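Long-range contacts in alpha-1,6-mannanase (Bacteroides thetaiotaomicron, PDB 4V1S), which probably hydrolyses alpha-1,6-mannosidic linkages in mannan, as a family 76 glycoside hydrolase associated with polysaccharide utilisation: residues A[262-267]-A[314-319]; A[270-275]-A[319-324]. All coordinates share one frame; numbering follows the deposited sequence.

Interaction 1 (A[262-267]-A[314-319]); sequences KWSYNA and YFAFSI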
ATOM      1  N   LYS A 262      -7.900  15.715   0.247  1.00 16.26           N
ATOM      2  CA  LYS A 262      -8.409  14.345   0.245  1.00 14.10           C
ATOM      3  C   LYS A 262      -7.693  13.521  -0.808  1.00 15.16           C
ATOM      4  O   LYS A 262      -7.735  13.847  -1.994  1.00 16.57           O
ATOM      5  CB  LYS A 262      -9.903  14.343  -0.019  1.00 13.46           C
ATOM      6  CG  LYS A 262     -10.657  14.819   1.217  1.00 15.77           C
ATOM      7  CD  LYS A 262     -12.116  15.049   0.994  1.00 16.30           C
ATOM      8  CE  LYS A 262     -12.739  15.542   2.288  1.00 16.10           C
ATOM      9  NZ  LYS A 262     -14.098  16.093   2.062  1.00 17.24           N
ATOM     10  N   TRP A 263      -7.072  12.438  -0.349  1.00 14.16           N
ATOM     11  CA  TRP A 263      -6.391  11.501  -1.215  1.00 13.59           C
ATOM     12  C   TRP A 263      -7.059  10.147  -1.114  1.00 13.07           C
ATOM     13  O   TRP A 263      -7.413   9.693  -0.012  1.00 13.69           O
ATOM     14  CB  TRP A 263      -4.915  11.317  -0.801  1.00 13.21           C
ATOM     15  CG  TRP A 263      -4.087  12.548  -0.975  1.00 15.33           C
ATOM     16  CD1 TRP A 263      -3.448  13.212  -0.018  1.00 17.55           C
ATOM     17  CD2 TRP A 263      -3.755  13.194  -2.217  1.00 16.66           C
ATOM     18  NE1 TRP A 263      -2.770  14.289  -0.545  1.00 21.37           N
ATOM     19  CE2 TRP A 263      -2.937  14.288  -1.910  1.00 18.81           C
ATOM     20  CE3 TRP A 263      -4.090  12.958  -3.557  1.00 15.31           C
ATOM     21  CZ2 TRP A 263      -2.429  15.146  -2.893  1.00 20.77           C
ATOM     22  CZ3 TRP A 263      -3.598  13.790  -4.540  1.00 16.01           C
ATOM     23  CH2 TRP A 263      -2.763  14.884  -4.199  1.00 18.19           C
ATOM     24  N   SER A 264      -7.086   9.446  -2.236  1.00 12.43           N
ATOM     25  CA  SER A 264      -7.716   8.131  -2.293  1.00 11.59           C
ATOM     26  C   SER A 264      -7.164   7.110  -1.298  1.00 12.81           C
ATOM     27  O   SER A 264      -7.951   6.383  -0.694  1.00 13.70           O
ATOM     28  CB  SER A 264      -7.675   7.565  -3.727  1.00 13.15           C
ATOM     29  OG  SER A 264      -6.345   7.473  -4.199  1.00 12.77           O
ATOM     30  N   TYR A 265      -5.841   7.042  -1.131  1.00 11.72           N
ATOM     31  CA  TYR A 265      -5.252   6.034  -0.294  1.00 11.26           C
ATOM     32  C   TYR A 265      -5.509   6.226   1.203  1.00 12.59           C
ATOM     33  O   TYR A 265      -5.465   5.284   1.964  1.00 11.84           O
ATOM     34  CB  TYR A 265      -3.766   5.870  -0.575  1.00 11.70           C
ATOM     35  CG  TYR A 265      -2.798   6.874   0.038  1.00 12.18           C
ATOM     36  CD1 TYR A 265      -3.104   8.255   0.151  1.00 13.45           C
ATOM     37  CD2 TYR A 265      -1.546   6.456   0.463  1.00 12.46           C
ATOM     38  CE1 TYR A 265      -2.207   9.158   0.688  1.00 14.61           C
ATOM     39  CE2 TYR A 265      -0.644   7.339   1.011  1.00 12.89           C
ATOM     40  CZ  TYR A 265      -0.962   8.693   1.123  1.00 14.10           C
ATOM     41  OH  TYR A 265      -0.055   9.552   1.674  1.00 15.35           O
ATOM     42  N   ASN A 266      -5.818   7.443   1.612  1.00 11.40           N
ATOM     43  CA  ASN A 266      -6.193   7.675   3.017  1.00 12.48           C
ATOM     44  C   ASN A 266      -7.579   7.084   3.303  1.00 13.33           C
ATOM     45  O   ASN A 266      -7.790   6.468   4.338  1.00 15.17           O
ATOM     46  CB  ASN A 266      -6.110   9.151   3.360  1.00 11.69           C
ATOM     47  CG  ASN A 266      -4.704   9.567   3.667  1.00 13.47           C
ATOM     48  OD1 ASN A 266      -3.906   8.755   4.167  1.00 16.51           O
ATOM     49  ND2 ASN A 266      -4.370  10.791   3.345  1.00 15.16           N
ATOM     50  N   ALA A 267      -8.496   7.206   2.346  1.00 12.21           N
ATOM     51  CA  ALA A 267      -9.765   6.442   2.411  1.00 14.44           C
ATOM     52  C   ALA A 267      -9.523   4.926   2.315  1.00 12.68           C
ATOM     53  O   ALA A 267     -10.018   4.157   3.145  1.00 13.92           O
ATOM     54  CB  ALA A 267     -10.739   6.904   1.341  1.00 14.57           C
ATOM     55  N   TYR A 314      -0.152   5.201  -7.317  1.00 11.35           N
ATOM     56  CA  TYR A 314       0.415   4.772  -6.068  1.00 11.37           C
ATOM     57  C   TYR A 314      -0.454   5.123  -4.857  1.00 11.44           C
ATOM     58  O   TYR A 314      -0.141   4.683  -3.743  1.00 10.57           O
ATOM     59  CB  TYR A 314       1.860   5.259  -5.878  1.00  9.98           C
ATOM     60  CG  TYR A 314       2.055   6.734  -6.070  1.00 11.00           C
ATOM     61  CD1 TYR A 314       1.552   7.656  -5.156  1.00 11.58           C
ATOM     62  CD2 TYR A 314       2.653   7.218  -7.197  1.00 12.84           C
ATOM     63  CE1 TYR A 314       1.695   9.015  -5.351  1.00 12.95           C
ATOM     64  CE2 TYR A 314       2.832   8.584  -7.382  1.00 12.50           C
ATOM     65  CZ  TYR A 314       2.347   9.472  -6.450  1.00 12.93           C
ATOM     66  OH  TYR A 314       2.470  10.825  -6.627  1.00 14.58           O
ATOM     67  N   PHE A 315      -1.543   5.872  -5.084  1.00  9.87           N
ATOM     68  CA  PHE A 315      -2.619   6.091  -4.109  1.00 10.28           C
ATOM     69  C   PHE A 315      -3.871   5.290  -4.467  1.00 10.76           C
ATOM     70  O   PHE A 315      -4.449   4.588  -3.627  1.00 11.34           O
ATOM     71  CB  PHE A 315      -3.028   7.566  -4.005  1.00 10.97           C
ATOM     72  CG  PHE A 315      -2.009   8.461  -3.365  1.00 12.54           C
ATOM     73  CD1 PHE A 315      -0.931   7.974  -2.621  1.00 12.78           C
ATOM     74  CD2 PHE A 315      -2.182   9.860  -3.458  1.00 14.67           C
ATOM     75  CE1 PHE A 315      -0.063   8.868  -2.016  1.00 12.78           C
ATOM     76  CE2 PHE A 315      -1.294  10.749  -2.862  1.00 14.46           C
ATOM     77  CZ  PHE A 315      -0.206  10.251  -2.168  1.00 12.95           C
ATOM     78  N   ALA A 316      -4.281   5.389  -5.728  1.00 11.56           N
ATOM     79  CA  ALA A 316      -5.620   4.903  -6.142  1.00 13.93           C
ATOM     80  C   ALA A 316      -5.758   3.387  -6.126  1.00 11.99           C
ATOM     81  O   ALA A 316      -6.849   2.893  -6.002  1.00 11.85           O
ATOM     82  CB  ALA A 316      -5.999   5.430  -7.515  1.00 15.11           C
ATOM     83  N   PHE A 317      -4.620   2.677  -6.211  1.00 11.17           N
ATOM     84  CA  PHE A 317      -4.597   1.207  -6.134  1.00 11.30           C
ATOM     85  C   PHE A 317      -5.286   0.741  -4.866  1.00 11.53           C
ATOM     86  O   PHE A 317      -5.841  -0.399  -4.819  1.00 13.68           O
ATOM     87  CB  PHE A 317      -3.152   0.667  -6.198  1.00 11.17           C
ATOM     88  CG  PHE A 317      -2.480   0.736  -4.873  1.00  9.67           C
ATOM     89  CD1 PHE A 317      -1.991   1.905  -4.370  1.00 10.86           C
ATOM     90  CD2 PHE A 317      -2.618  -0.350  -4.014  1.00  9.96           C
ATOM     91  CE1 PHE A 317      -1.517   1.966  -3.071  1.00 11.23           C
ATOM     92  CE2 PHE A 317      -2.121  -0.310  -2.725  1.00 12.51           C
ATOM     93  CZ  PHE A 317      -1.595   0.871  -2.254  1.00 10.94           C
ATOM     94  N   SER A 318      -5.267   1.591  -3.818  1.00 11.96           N
ATOM     95  CA  SER A 318      -5.884   1.197  -2.527  0.50 11.22           C
ATOM     96  C   SER A 318      -7.401   1.040  -2.621  1.00 12.02           C
ATOM     97  O   SER A 318      -7.993   0.263  -1.866  1.00 12.41           O
ATOM     98  CB  SER A 318      -5.522   2.160  -1.396  0.50 11.84           C
ATOM     99  OG  SER A 318      -6.032   3.448  -1.620  0.50 14.11           O
ATOM    100  N   ILE A 319      -8.026   1.753  -3.556  1.00 12.93           N
ATOM    101  CA  ILE A 319      -9.466   1.585  -3.778  0.50 12.87           C
ATOM    102  C   ILE A 319      -9.710   0.213  -4.415  1.00 12.20           C
ATOM    103  O   ILE A 319     -10.665  -0.500  -4.056  1.00 13.32           O
ATOM    104  CB  ILE A 319     -10.041   2.721  -4.641  0.50 13.45           C
ATOM    105  CG1 ILE A 319      -9.848   4.074  -3.926  0.50 16.34           C
ATOM    106  CG2 ILE A 319     -11.507   2.457  -4.991  0.50 15.29           C
ATOM    107  CD1 ILE A 319     -10.298   4.127  -2.477  0.50 17.82           C
TER
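W263 and Y265 meet F315 in an aromatic cluster at the N-terminal start of helix 264-281, where it lies beside helix 313-330 in what is, for family 76, an (alpha/alpha)6 toroid. The rings of Y265 and F315 form a face-to-face stack, with centroids 3.8 Å apart and planes only 15° from parallel. F315 CD1 sits over the centre of the Y265 ring, and F315 CE1 comes within 3.3 Å of Y265 CZ. On the other face of the F315 ring, toward the rim, lies CE1 of the preceding Y314, which meets F315 with its ring edge. W263 meets F315 obliquely, at 57° between planes, with F315 CE2 over the rim of the indole and 3.5 Å from W263 CD2. With CG of Y265 held between its backbone N and carbonyl carbon (chi1 80°), that atom comes 3.4 Å from F315 CD1. Y265 OH is hydrogen-bonded to a glycerol, probably from the crystallisation liquor, that may mark a pocket.

The polar part involves no hydrogen bond across the segments. S264 OG packs 3.3 Å from F315 CB but is hydrogen-bonded to D311 in the loop before helix 313-330. I319, in one of its two conformers, brings CG1 within 4.1 Å of S264 CB. Where helix 313-330 is kinked, F315 O accepts from S318 N at 3.1 Å and, in one of two S318 conformers, from S318 OG.

Interaction 2 (A[270-275]-A[319-324]); sequences MIRSWL and IIDSWF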
ATOM      1  N   MET A 270      -7.929   3.102   5.289  1.00 10.61           N
ATOM      2  CA  MET A 270      -8.912   3.068   6.371  1.00 11.99           C
ATOM      3  C   MET A 270     -10.005   2.025   6.125  1.00 12.37           C
ATOM      4  O   MET A 270     -10.328   1.264   7.022  1.00 11.97           O
ATOM      5  CB  MET A 270      -9.521   4.443   6.674  1.00 13.56           C
ATOM      6  CG  MET A 270      -8.533   5.480   7.240  1.00 12.01           C
ATOM      7  SD  MET A 270      -7.769   5.054   8.825  1.00 12.76           S
ATOM      8  CE  MET A 270      -9.179   5.338   9.880  1.00 13.07           C
ATOM      9  N   ILE A 271     -10.491   1.942   4.895  1.00 13.54           N
ATOM     10  CA  ILE A 271     -11.479   0.938   4.522  1.00 12.68           C
ATOM     11  C   ILE A 271     -10.917  -0.472   4.817  1.00 12.76           C
ATOM     12  O   ILE A 271     -11.582  -1.302   5.450  1.00 14.25           O
ATOM     13  CB  ILE A 271     -11.909   1.090   3.050  1.00 11.61           C
ATOM     14  CG1 ILE A 271     -12.717   2.362   2.851  1.00 14.19           C
ATOM     15  CG2 ILE A 271     -12.721  -0.120   2.592  1.00 12.76           C
ATOM     16  CD1 ILE A 271     -12.695   2.826   1.391  1.00 13.33           C
ATOM     17  N   ARG A 272      -9.707  -0.764   4.332  1.00 12.91           N
ATOM     18  CA  ARG A 272      -9.151  -2.091   4.536  1.00 11.38           C
ATOM     19  C   ARG A 272      -9.042  -2.399   6.040  1.00 11.80           C
ATOM     20  O   ARG A 272      -9.324  -3.518   6.498  1.00 13.73           O
ATOM     21  CB  ARG A 272      -7.791  -2.210   3.860  1.00 11.17           C
ATOM     22  CG  ARG A 272      -7.830  -2.009   2.364  1.00 12.64           C
ATOM     23  CD  ARG A 272      -6.566  -2.530   1.702  1.00 14.60           C
ATOM     24  NE  ARG A 272      -6.628  -3.984   1.728  1.00 15.65           N
ATOM     25  CZ  ARG A 272      -5.611  -4.821   1.626  1.00 17.33           C
ATOM     26  NH1 ARG A 272      -4.364  -4.387   1.469  1.00 18.80           N
ATOM     27  NH2 ARG A 272      -5.862  -6.131   1.674  1.00 26.56           N
ATOM     28  N   SER A 273      -8.621  -1.398   6.811  1.00 11.31           N
ATOM     29  CA  SER A 273      -8.504  -1.545   8.266  1.00 12.08           C
ATOM     30  C   SER A 273      -9.853  -1.832   8.897  1.00 12.87           C
ATOM     31  O   SER A 273      -9.983  -2.764   9.700  1.00 15.16           O
ATOM     32  CB  SER A 273      -7.873  -0.295   8.879  1.00 13.62           C
ATOM     33  OG  SER A 273      -6.537  -0.116   8.435  1.00 12.77           O
ATOM     34  N   TRP A 274     -10.849  -1.025   8.544  1.00 13.48           N
ATOM     35  CA  TRP A 274     -12.170  -1.190   9.111  1.00 13.97           C
ATOM     36  C   TRP A 274     -12.773  -2.548   8.808  1.00 16.13           C
ATOM     37  O   TRP A 274     -13.464  -3.129   9.667  1.00 17.28           O
ATOM     38  CB  TRP A 274     -13.109  -0.087   8.651  1.00 14.20           C
ATOM     39  CG  TRP A 274     -12.805   1.282   9.190  1.00 14.03           C
ATOM     40  CD1 TRP A 274     -12.364   1.609  10.441  1.00 15.03           C
ATOM     41  CD2 TRP A 274     -12.961   2.529   8.478  1.00 13.57           C
ATOM     42  NE1 TRP A 274     -12.238   2.973  10.548  1.00 15.18           N
ATOM     43  CE2 TRP A 274     -12.594   3.563   9.363  1.00 14.05           C
ATOM     44  CE3 TRP A 274     -13.363   2.865   7.181  1.00 13.65           C
ATOM     45  CZ2 TRP A 274     -12.637   4.918   9.000  1.00 14.77           C
ATOM     46  CZ3 TRP A 274     -13.388   4.193   6.817  1.00 14.23           C
ATOM     47  CH2 TRP A 274     -13.026   5.213   7.720  1.00 13.31           C
ATOM     48  N   LEU A 275     -12.519  -3.086   7.615  1.00 15.39           N
ATOM     49  CA  LEU A 275     -13.039  -4.417   7.285  1.00 16.30           C
ATOM     50  C   LEU A 275     -12.424  -5.465   8.189  1.00 16.84           C
ATOM     51  O   LEU A 275     -13.117  -6.395   8.611  1.00 20.59           O
ATOM     52  CB  LEU A 275     -12.848  -4.741   5.791  1.00 18.54           C
ATOM     53  CG  LEU A 275     -13.696  -3.867   4.845  1.00 17.65           C
ATOM     54  CD1 LEU A 275     -13.309  -4.170   3.421  1.00 17.95           C
ATOM     55  CD2 LEU A 275     -15.196  -4.078   5.048  1.00 18.00           C
ATOM     56  N   ILE A 319      -8.026   1.753  -3.556  1.00 12.93           N
ATOM     57  CA  ILE A 319      -9.466   1.585  -3.778  0.50 12.87           C
ATOM     58  C   ILE A 319      -9.710   0.213  -4.415  1.00 12.20           C
ATOM     59  O   ILE A 319     -10.665  -0.500  -4.056  1.00 13.32           O
ATOM     60  CB  ILE A 319     -10.041   2.721  -4.641  0.50 13.45           C
ATOM     61  CG1 ILE A 319      -9.848   4.074  -3.926  0.50 16.34           C
ATOM     62  CG2 ILE A 319     -11.507   2.457  -4.991  0.50 15.29           C
ATOM     63  CD1 ILE A 319     -10.298   4.127  -2.477  0.50 17.82           C
ATOM     64  N   ILE A 320      -8.826  -0.187  -5.340  1.00 11.86           N
ATOM     65  CA  ILE A 320      -8.948  -1.509  -5.957  1.00 11.14           C
ATOM     66  C   ILE A 320      -8.736  -2.608  -4.919  1.00 12.02           C
ATOM     67  O   ILE A 320      -9.515  -3.580  -4.873  1.00 12.78           O
ATOM     68  CB  ILE A 320      -7.989  -1.666  -7.146  1.00 10.57           C
ATOM     69  CG1 ILE A 320      -8.213  -0.556  -8.181  1.00 13.33           C
ATOM     70  CG2 ILE A 320      -8.155  -3.047  -7.773  1.00 12.87           C
ATOM     71  CD1 ILE A 320      -7.314  -0.642  -9.417  1.00 15.33           C
ATOM     72  N   ASP A 321      -7.745  -2.454  -4.034  1.00 12.31           N
ATOM     73  CA  ASP A 321      -7.561  -3.447  -2.974  1.00 12.28           C
ATOM     74  C   ASP A 321      -8.780  -3.486  -2.024  1.00 13.23           C
ATOM     75  O   ASP A 321      -9.110  -4.559  -1.503  1.00 15.13           O
ATOM     76  CB  ASP A 321      -6.279  -3.172  -2.145  1.00 12.81           C
ATOM     77  CG  ASP A 321      -5.070  -3.914  -2.671  1.00 16.69           C
ATOM     78  OD1 ASP A 321      -5.278  -4.848  -3.476  1.00 16.89           O
ATOM     79  OD2 ASP A 321      -3.937  -3.576  -2.256  1.00 15.64           O
ATOM     80  N   SER A 322      -9.438  -2.331  -1.815  1.00 11.88           N
ATOM     81  CA  SER A 322     -10.675  -2.255  -1.029  1.00 11.96           C
ATOM     82  C   SER A 322     -11.773  -3.081  -1.681  1.00 15.01           C
ATOM     83  O   SER A 322     -12.508  -3.800  -0.987  1.00 15.11           O
ATOM     84  CB  SER A 322     -11.109  -0.779  -0.798  1.00 14.40           C
ATOM     85  OG  SER A 322     -10.122  -0.083  -0.023  1.00 14.71           O
ATOM     86  N   TRP A 323     -11.913  -2.952  -2.997  1.00 11.26           N
ATOM     87  CA  TRP A 323     -12.866  -3.781  -3.728  1.00 12.23           C
ATOM     88  C   TRP A 323     -12.591  -5.289  -3.535  1.00 15.57           C
ATOM     89  O   TRP A 323     -13.531  -6.065  -3.320  1.00 15.56           O
ATOM     90  CB  TRP A 323     -12.928  -3.411  -5.199  1.00 14.51           C
ATOM     91  CG  TRP A 323     -13.497  -2.129  -5.470  1.00 13.66           C
ATOM     92  CD1 TRP A 323     -14.486  -1.474  -4.768  1.00 13.78           C
ATOM     93  CD2 TRP A 323     -13.169  -1.299  -6.578  1.00 11.78           C
ATOM     94  NE1 TRP A 323     -14.785  -0.282  -5.383  1.00 15.14           N
ATOM     95  CE2 TRP A 323     -14.010  -0.154  -6.513  1.00 14.18           C
ATOM     96  CE3 TRP A 323     -12.277  -1.427  -7.639  1.00 12.07           C
ATOM     97  CZ2 TRP A 323     -13.926   0.901  -7.447  1.00 17.66           C
ATOM     98  CZ3 TRP A 323     -12.209  -0.385  -8.593  1.00 15.06           C
ATOM     99  CH2 TRP A 323     -13.026   0.757  -8.482  1.00 15.51           C
ATOM    100  N   PHE A 324     -11.333  -5.714  -3.659  1.00 13.52           N
ATOM    101  CA  PHE A 324     -10.998  -7.105  -3.429  1.00 14.27           C
ATOM    102  C   PHE A 324     -11.374  -7.524  -2.009  1.00 14.74           C
ATOM    103  O   PHE A 324     -11.912  -8.615  -1.820  1.00 17.24           O
ATOM    104  CB  PHE A 324      -9.517  -7.360  -3.717  1.00 14.11           C
ATOM    105  CG  PHE A 324      -9.135  -7.291  -5.192  1.00 13.49           C
ATOM    106  CD1 PHE A 324      -9.856  -8.029  -6.151  1.00 14.79           C
ATOM    107  CD2 PHE A 324      -8.027  -6.540  -5.621  1.00 15.20           C
ATOM    108  CE1 PHE A 324      -9.479  -8.010  -7.487  1.00 16.35           C
ATOM    109  CE2 PHE A 324      -7.624  -6.555  -6.943  1.00 15.63           C
ATOM    110  CZ  PHE A 324      -8.370  -7.264  -7.887  1.00 15.99           C
TER
HETATM  111  O   HOH W   1      -3.675  -2.080   0.043  1.00 16.34           O
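D321 CB lies over one face of the R272 guanidinium, 3.8 Å above its plane and offset toward the rim, while D321 OD1 lies in the plane of the F324 ring, at its edge. This is side-by-side packing of two helices: the axes of 270-275 and 319-324 run 22° apart and approach to 9.3 Å, consistent with neighbouring inner helices of the (alpha/alpha)6 toroid of family 76.

The guanidinium and carboxylate planes are turned 43° from each other. R272 NH1 and D321 OD2 make a long salt bridge of 3.8 Å; the oxygen stands well out of the guanidinium plane, and no N-H points at it. A water closes the gap, accepting from R272 NH1 at 2.8 Å and donating to D321 OD2. The arginine chain bends at chi3 (73°), which carries NE to 4.0 Å from D321 CB. Both charges have further partners: R272 NE pairs with D325, whereas D321 is held by R386 and Y382 of helix 374-394. An alanine in place of R272 would probably leave D325 without this charged mate, deprive the water of its NH1 donor and uncover D321 CB.

Deeper between the helices, S322 is the small residue at the closest backbone approach. Its OG bonds to S318 O one turn back, and so does not depend on the facing helix for a polar partner. The hydroxyl is instead packed against carbon from that side: R272 CG approaches it, and I271 CG2, which is anti to the backbone N, lies 3.7 Å from S322 OG. L275 adds a looser touch one turn further on, with CD1 4.5 Å from S322 O.

In the fold
Interactions 1 and 2 are two levels of one interface, between helices 264-281 and 313-330, with centres about 10 Å apart. Along the chain, 262-267 and 270-275 come first and 314-319 and 319-324 follow, in the same order, as suits helices running nearly parallel. Helix 284-301, which lies between the two in sequence, touches side chains of both contacts. I319 lies in both pairs of segments but touches the partner only in interaction 1. The character changes from level to level: aromatic rings beside a bound glycerol at the helix beginnings, then a buried serine and a water-bridged charge pair further along. Together they hold helices 264-281 and 313-330 side by side along successive turns, consistent with an (alpha/alpha)6 toroid.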